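Local coordinates for DNA mismatch repair protein MutS (Thermus aquaticus, PDB 1EWQ) that recognises and binds mismatched DNA as an early step of mismatch repair and carries a weak ATPase activity, at residues P545-L551 / H615-F619; Y244-M250 / H294-D298. All coordinates share one frame. Residues are numbered along the deposited sequence.

Interaction 1 of 2, residues P545-L551 / H615-F619; sequences PRFGDRL and HLPLF
Leu-616 lies against Pro-545 and Leu-551, its CD1 4.0 Å from Pro-545 CB and its CD2 3.9 Å from Leu-551 CG; with chi1 m and chi2 t, this branched residue fills the space between them. Its backbone belongs to a short parallel ladder of two bridges, Arg-546 with His-615 and Phe-547 with Leu-616, CA atoms 4.7 Å apart. Leu-616 N donates to Arg-546 O (2.6 Å) and Leu-616 O accepts from Gly-548 N (2.9 Å), the residues flanking its bridge partner. Buried Phe-547 (chi1 m) shares a sheet face with Leu-616; its CD2 is 3.7 Å from Leu-618 CD2. From extended Gly-548 (-163/-160) the chain loops around Pro-617, which, lacking an amide hydrogen, sets CD 3.8 Å from Arg-550 O. Leu-551 CD1 meets the Phe-619 ring edge at CZ, 3.8 Å. Strands 546-547 and 551-556, mutually antiparallel, thus do not pair directly but take strand 613-616 between them, parallel to the first; helix 589-603 covers Leu-616 and Phe-619, helix 299-314 Phe-547 and Leu-618.

Interaction 2 of 2, residues Y244-M250 / H294-D298; sequences YDPGAFM and HPLLD
The ring of Phe-249 (chi1 m) lays one face over His-294, with Pro-295 O at its edge. CB of His-294 sits 4.2 Å from the ring centroid, 28° off its normal, a CH-pi contact; the imidazole turns an edge to that face in an offset edge-to-face pair, centroids 5.3 Å apart and planes at 63°. At the edge of the Phe-249 ring, CE2 reaches Leu-296 CD2 at 4.1 Å. Tyr-244 completes the aromatic cluster. The contact sets the loop leaving strand 242-243, an outer strand of the domain II sheet, against the link between helices 282-293 and 299-314 of helical domain III. An Asx turn, Gly-247 N to Asp-245 OD1 at 2.7 Å, leads through a 3-10 turn at 246-248 into extended Phe-249 and Met-250, a selenomethionine. Met-250 N donates to Pro-295 O at 2.8 Å, nearly straight at 177°. Leu-297 (chi1 m, chi2 t), its CA-to-CB bond pointing toward the loop, fits against the backbone where the 3-10 turn opens out: CD1 is 3.4 Å from Ala-248 O, CD2 3.7 Å from Met-250 N. A water bridges the two backbones, donating to Ala-248 O (2.9 Å) and Asp-298 OD2 (2.8 Å) and accepting from Leu-297 N (2.7 Å).

Overall arrangement
Along the chain, interaction 2 closes before interaction 1 opens, yet their centres lie about 17 Å apart and the two touch. Leu-297 joins them: its CD2 is 3.2 Å from Phe-619 O and its backbone O 3.5 Å from Leu-618 CD1, while CE of the selenomethionine Met-250 packs 4.1 Å from Phe-619 O. Gln-604 also spans both, its NE2 bonding to Phe-619 O and Leu-296 O. Residues 615-619 of the ATPase domain are thereby joined to the 294-298 link of domain III. Both contacts lie away from the predicted ATP-binding loop and far from the DNA, with nearest atoms about 53 Å away for interaction 1 and about 43 Å for interaction 2.

Interaction 1 of 2, residues P545-L551 / H615-F619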
loop_
_atom_site.group_PDB
_atom_site.type_symbol
_atom_site.label_atom_id
_atom_site.label_comp_id
_atom_site.label_asym_id
_atom_site.label_seq_id
_atom_site.Cartn_x
_atom_site.Cartn_y
_atom_site.Cartn_z
ATOM N N PRO C 545 6.549 -23.292 -33.668
ATOM C CA PRO C 545 7.175 -22.365 -34.612
ATOM C C PRO C 545 8.351 -23.000 -35.354
ATOM O O PRO C 545 9.019 -23.888 -34.836
ATOM C CB PRO C 545 7.636 -21.227 -33.707
ATOM C CG PRO C 545 8.063 -21.969 -32.482
ATOM C CD PRO C 545 6.894 -22.918 -32.284
ATOM N N ARG C 546 8.598 -22.540 -36.572
ATOM C CA ARG C 546 9.708 -23.051 -37.354
ATOM C C ARG C 546 10.701 -21.901 -37.468
ATOM O O ARG C 546 10.305 -20.746 -37.548
ATOM C CB ARG C 546 9.237 -23.473 -38.741
ATOM C CG ARG C 546 8.013 -24.382 -38.744
ATOM C CD ARG C 546 8.253 -25.685 -37.997
ATOM N NE ARG C 546 7.034 -26.491 -37.916
ATOM C CZ ARG C 546 6.950 -27.667 -37.296
ATOM N NH1 ARG C 546 8.018 -28.186 -36.697
ATOM N NH2 ARG C 546 5.798 -28.327 -37.269
ATOM N N PHE C 547 11.990 -22.216 -37.472
ATOM C CA PHE C 547 13.008 -21.176 -37.558
ATOM C C PHE C 547 13.640 -21.081 -38.941
ATOM O O PHE C 547 13.952 -22.094 -39.559
ATOM C CB PHE C 547 14.094 -21.417 -36.501
ATOM C CG PHE C 547 13.564 -21.461 -35.098
ATOM C CD1 PHE C 547 13.447 -22.667 -34.422
ATOM C CD2 PHE C 547 13.140 -20.294 -34.472
ATOM C CE1 PHE C 547 12.913 -22.709 -33.135
ATOM C CE2 PHE C 547 12.604 -20.319 -33.188
ATOM C CZ PHE C 547 12.488 -21.523 -32.517
ATOM N N GLY C 548 13.818 -19.848 -39.407
ATOM C CA GLY C 548 14.411 -19.580 -40.708
ATOM C C GLY C 548 14.848 -18.121 -40.715
ATOM O O GLY C 548 15.012 -17.534 -39.645
ATOM N N ASP C 549 15.051 -17.515 -41.879
ATOM C CA ASP C 549 15.451 -16.109 -41.876
ATOM C C ASP C 549 14.274 -15.191 -42.167
ATOM O O ASP C 549 14.372 -13.971 -42.065
ATOM C CB ASP C 549 16.578 -15.848 -42.877
ATOM C CG ASP C 549 16.859 -14.363 -43.056
ATOM O OD1 ASP C 549 16.112 -13.712 -43.826
ATOM O OD2 ASP C 549 17.807 -13.843 -42.413
ATOM N N ARG C 550 13.148 -15.786 -42.513
ATOM C CA ARG C 550 11.958 -15.010 -42.798
ATOM C C ARG C 550 11.000 -15.087 -41.627
ATOM O O ARG C 550 10.887 -16.125 -40.970
ATOM C CB ARG C 550 11.258 -15.554 -44.046
ATOM C CG ARG C 550 11.798 -14.999 -45.331
ATOM C CD ARG C 550 11.517 -15.914 -46.518
ATOM N NE ARG C 550 11.902 -15.272 -47.775
ATOM C CZ ARG C 550 13.046 -14.617 -47.975
ATOM N NH1 ARG C 550 13.944 -14.507 -46.997
ATOM N NH2 ARG C 550 13.289 -14.059 -49.160
ATOM N N LEU C 551 10.331 -13.978 -41.347
ATOM C CA LEU C 551 9.338 -13.985 -40.298
ATOM C C LEU C 551 8.039 -14.121 -41.072
ATOM O O LEU C 551 7.719 -13.286 -41.917
ATOM C CB LEU C 551 9.357 -12.680 -39.496
ATOM C CG LEU C 551 8.306 -12.567 -38.382
ATOM C CD1 LEU C 551 8.804 -11.619 -37.293
ATOM C CD2 LEU C 551 6.982 -12.090 -38.961
ATOM N N HIS C 615 6.744 -18.876 -38.733
ATOM C CA HIS C 615 8.080 -19.129 -39.240
ATOM C C HIS C 615 8.819 -17.939 -38.656
ATOM O O HIS C 615 8.422 -16.796 -38.879
ATOM C CB HIS C 615 8.081 -19.104 -40.773
ATOM C CG HIS C 615 7.525 -20.352 -41.394
ATOM N ND1 HIS C 615 8.298 -21.464 -41.652
ATOM C CD2 HIS C 615 6.264 -20.677 -41.772
ATOM C CE1 HIS C 615 7.540 -22.419 -42.160
ATOM N NE2 HIS C 615 6.301 -21.969 -42.243
ATOM N N LEU C 616 9.878 -18.198 -37.898
ATOM C CA LEU C 616 10.600 -17.120 -37.241
ATOM C C LEU C 616 12.112 -17.180 -37.296
ATOM O O LEU C 616 12.707 -18.258 -37.310
ATOM C CB LEU C 616 10.192 -17.064 -35.767
ATOM C CG LEU C 616 8.705 -16.876 -35.465
ATOM C CD1 LEU C 616 8.425 -17.306 -34.035
ATOM C CD2 LEU C 616 8.304 -15.424 -35.700
ATOM N N PRO C 617 12.758 -16.007 -37.351
ATOM C CA PRO C 617 14.221 -15.971 -37.380
ATOM C C PRO C 617 14.692 -15.949 -35.917
ATOM O O PRO C 617 13.876 -15.821 -34.995
ATOM C CB PRO C 617 14.522 -14.664 -38.111
ATOM C CG PRO C 617 13.402 -13.779 -37.676
ATOM C CD PRO C 617 12.184 -14.694 -37.711
ATOM N N LEU C 618 15.990 -16.094 -35.693
ATOM C CA LEU C 618 16.494 -16.055 -34.333
ATOM C C LEU C 618 17.013 -14.644 -34.072
ATOM O O LEU C 618 18.106 -14.282 -34.510
ATOM C CB LEU C 618 17.594 -17.091 -34.159
ATOM C CG LEU C 618 17.080 -18.521 -34.300
ATOM C CD1 LEU C 618 18.226 -19.506 -34.501
ATOM C CD2 LEU C 618 16.265 -18.850 -33.062
ATOM N N PHE C 619 16.205 -13.835 -33.389
ATOM C CA PHE C 619 16.585 -12.460 -33.088
ATOM C C PHE C 619 17.643 -12.408 -31.982
ATOM O O PHE C 619 17.643 -13.237 -31.075
ATOM C CB PHE C 619 15.351 -11.647 -32.660
ATOM C CG PHE C 619 14.265 -11.594 -33.703
ATOM C CD1 PHE C 619 13.130 -12.389 -33.587
ATOM C CD2 PHE C 619 14.373 -10.749 -34.799
ATOM C CE1 PHE C 619 12.116 -12.333 -34.552
ATOM C CE2 PHE C 619 13.363 -10.694 -35.764
ATOM C CZ PHE C 619 12.236 -11.485 -35.637
#

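Interaction 2 of 2, residues Y244-M250 / H294-D298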
loop_
_atom_site.group_PDB
_atom_site.type_symbol
_atom_site.label_atom_id
_atom_site.label_comp_id
_atom_site.label_asym_id
_atom_site.label_seq_id
_atom_site.Cartn_x
_atom_site.Cartn_y
_atom_site.Cartn_z
ATOM N N TYR C 244 29.019 -16.072 -16.758
ATOM C CA TYR C 244 28.314 -16.180 -18.032
ATOM C C TYR C 244 28.478 -14.988 -18.971
ATOM O O TYR C 244 29.149 -14.005 -18.645
ATOM C CB TYR C 244 26.821 -16.450 -17.775
ATOM C CG TYR C 244 26.061 -15.302 -17.143
ATOM C CD1 TYR C 244 25.340 -14.408 -17.932
ATOM C CD2 TYR C 244 26.072 -15.101 -15.756
ATOM C CE1 TYR C 244 24.646 -13.343 -17.366
ATOM C CE2 TYR C 244 25.381 -14.031 -15.175
ATOM C CZ TYR C 244 24.672 -13.164 -15.994
ATOM O OH TYR C 244 23.974 -12.120 -15.456
ATOM N N ASP C 245 27.868 -15.100 -20.146
ATOM C CA ASP C 245 27.926 -14.052 -21.149
ATOM C C ASP C 245 26.529 -13.696 -21.640
ATOM O O ASP C 245 25.897 -14.475 -22.348
ATOM C CB ASP C 245 28.782 -14.506 -22.329
ATOM C CG ASP C 245 28.875 -13.457 -23.420
ATOM O OD1 ASP C 245 28.363 -12.323 -23.235
ATOM O OD2 ASP C 245 29.472 -13.774 -24.469
ATOM N N PRO C 246 26.028 -12.505 -21.268
ATOM C CA PRO C 246 24.691 -12.076 -21.693
ATOM C C PRO C 246 24.610 -11.931 -23.208
ATOM O O PRO C 246 23.537 -12.042 -23.798
ATOM C CB PRO C 246 24.501 -10.754 -20.954
ATOM C CG PRO C 246 25.912 -10.237 -20.819
ATOM C CD PRO C 246 26.668 -11.480 -20.428
ATOM N N GLY C 247 25.761 -11.716 -23.832
ATOM C CA GLY C 247 25.799 -11.575 -25.276
ATOM C C GLY C 247 25.470 -12.879 -25.980
ATOM O O GLY C 247 25.215 -12.896 -27.181
ATOM N N ALA C 248 25.473 -13.978 -25.235
ATOM C CA ALA C 248 25.182 -15.282 -25.811
ATOM C C ALA C 248 23.685 -15.593 -25.819
ATOM O O ALA C 248 23.272 -16.657 -26.262
ATOM C CB ALA C 248 25.944 -16.370 -25.049
ATOM N N PHE C 249 22.880 -14.661 -25.322
ATOM C CA PHE C 249 21.437 -14.850 -25.284
ATOM C C PHE C 249 20.728 -13.657 -25.908
ATOM O O PHE C 249 21.353 -12.667 -26.278
ATOM C CB PHE C 249 20.954 -15.010 -23.836
ATOM C CG PHE C 249 21.654 -16.097 -23.080
ATOM C CD1 PHE C 249 22.770 -15.808 -22.292
ATOM C CD2 PHE C 249 21.207 -17.413 -23.160
ATOM C CE1 PHE C 249 23.430 -16.819 -21.593
ATOM C CE2 PHE C 249 21.858 -18.425 -22.468
ATOM C CZ PHE C 249 22.974 -18.130 -21.681
HETATM N N MSE C 250 19.413 -13.754 -26.032
HETATM C CA MSE C 250 18.652 -12.646 -26.585
HETATM C C MSE C 250 18.666 -11.487 -25.597
HETATM O O MSE C 250 18.430 -11.669 -24.400
HETATM C CB MSE C 250 17.204 -13.046 -26.842
HETATM C CG MSE C 250 16.368 -11.896 -27.382
HETATM SE SE MSE C 250 14.472 -12.212 -27.245
HETATM C CE MSE C 250 14.223 -13.279 -28.795
ATOM N N HIS C 294 16.472 -15.059 -20.192
ATOM C CA HIS C 294 17.489 -15.146 -21.242
ATOM C C HIS C 294 17.103 -16.113 -22.359
ATOM O O HIS C 294 17.498 -17.280 -22.335
ATOM C CB HIS C 294 18.821 -15.606 -20.642
ATOM C CG HIS C 294 19.405 -14.644 -19.656
ATOM N ND1 HIS C 294 20.231 -13.606 -20.028
ATOM C CD2 HIS C 294 19.254 -14.544 -18.319
ATOM C CE1 HIS C 294 20.563 -12.905 -18.959
ATOM N NE2 HIS C 294 19.981 -13.455 -17.909
ATOM N N PRO C 295 16.311 -15.646 -23.341
ATOM C CA PRO C 295 15.912 -16.520 -24.454
ATOM C C PRO C 295 17.179 -16.930 -25.204
ATOM O O PRO C 295 18.139 -16.161 -25.268
ATOM C CB PRO C 295 15.008 -15.622 -25.312
ATOM C CG PRO C 295 14.459 -14.616 -24.302
ATOM C CD PRO C 295 15.657 -14.326 -23.427
ATOM N N LEU C 296 17.172 -18.127 -25.781
ATOM C CA LEU C 296 18.327 -18.653 -26.514
ATOM C C LEU C 296 18.476 -18.105 -27.943
ATOM O O LEU C 296 17.533 -17.588 -28.531
ATOM C CB LEU C 296 18.238 -20.188 -26.583
ATOM C CG LEU C 296 17.918 -20.960 -25.298
ATOM C CD1 LEU C 296 17.877 -22.455 -25.611
ATOM C CD2 LEU C 296 18.958 -20.670 -24.219
ATOM N N LEU C 297 19.682 -18.231 -28.487
ATOM C CA LEU C 297 19.983 -17.786 -29.846
ATOM C C LEU C 297 20.307 -19.008 -30.712
ATOM O O LEU C 297 20.488 -18.890 -31.921
ATOM C CB LEU C 297 21.206 -16.866 -29.849
ATOM C CG LEU C 297 21.192 -15.591 -29.007
ATOM C CD1 LEU C 297 22.561 -14.893 -29.101
ATOM C CD2 LEU C 297 20.087 -14.681 -29.505
ATOM N N ASP C 298 20.376 -20.177 -30.084
ATOM C CA ASP C 298 20.741 -21.404 -30.782
ATOM C C ASP C 298 19.581 -22.304 -31.179
ATOM O O ASP C 298 18.852 -22.819 -30.333
ATOM C CB ASP C 298 21.736 -22.175 -29.922
ATOM C CG ASP C 298 22.858 -21.285 -29.410
ATOM O OD1 ASP C 298 23.636 -20.764 -30.248
ATOM O OD2 ASP C 298 22.948 -21.093 -28.172
HETATM O O HOH W 1 21.655 -19.003 -26.843
#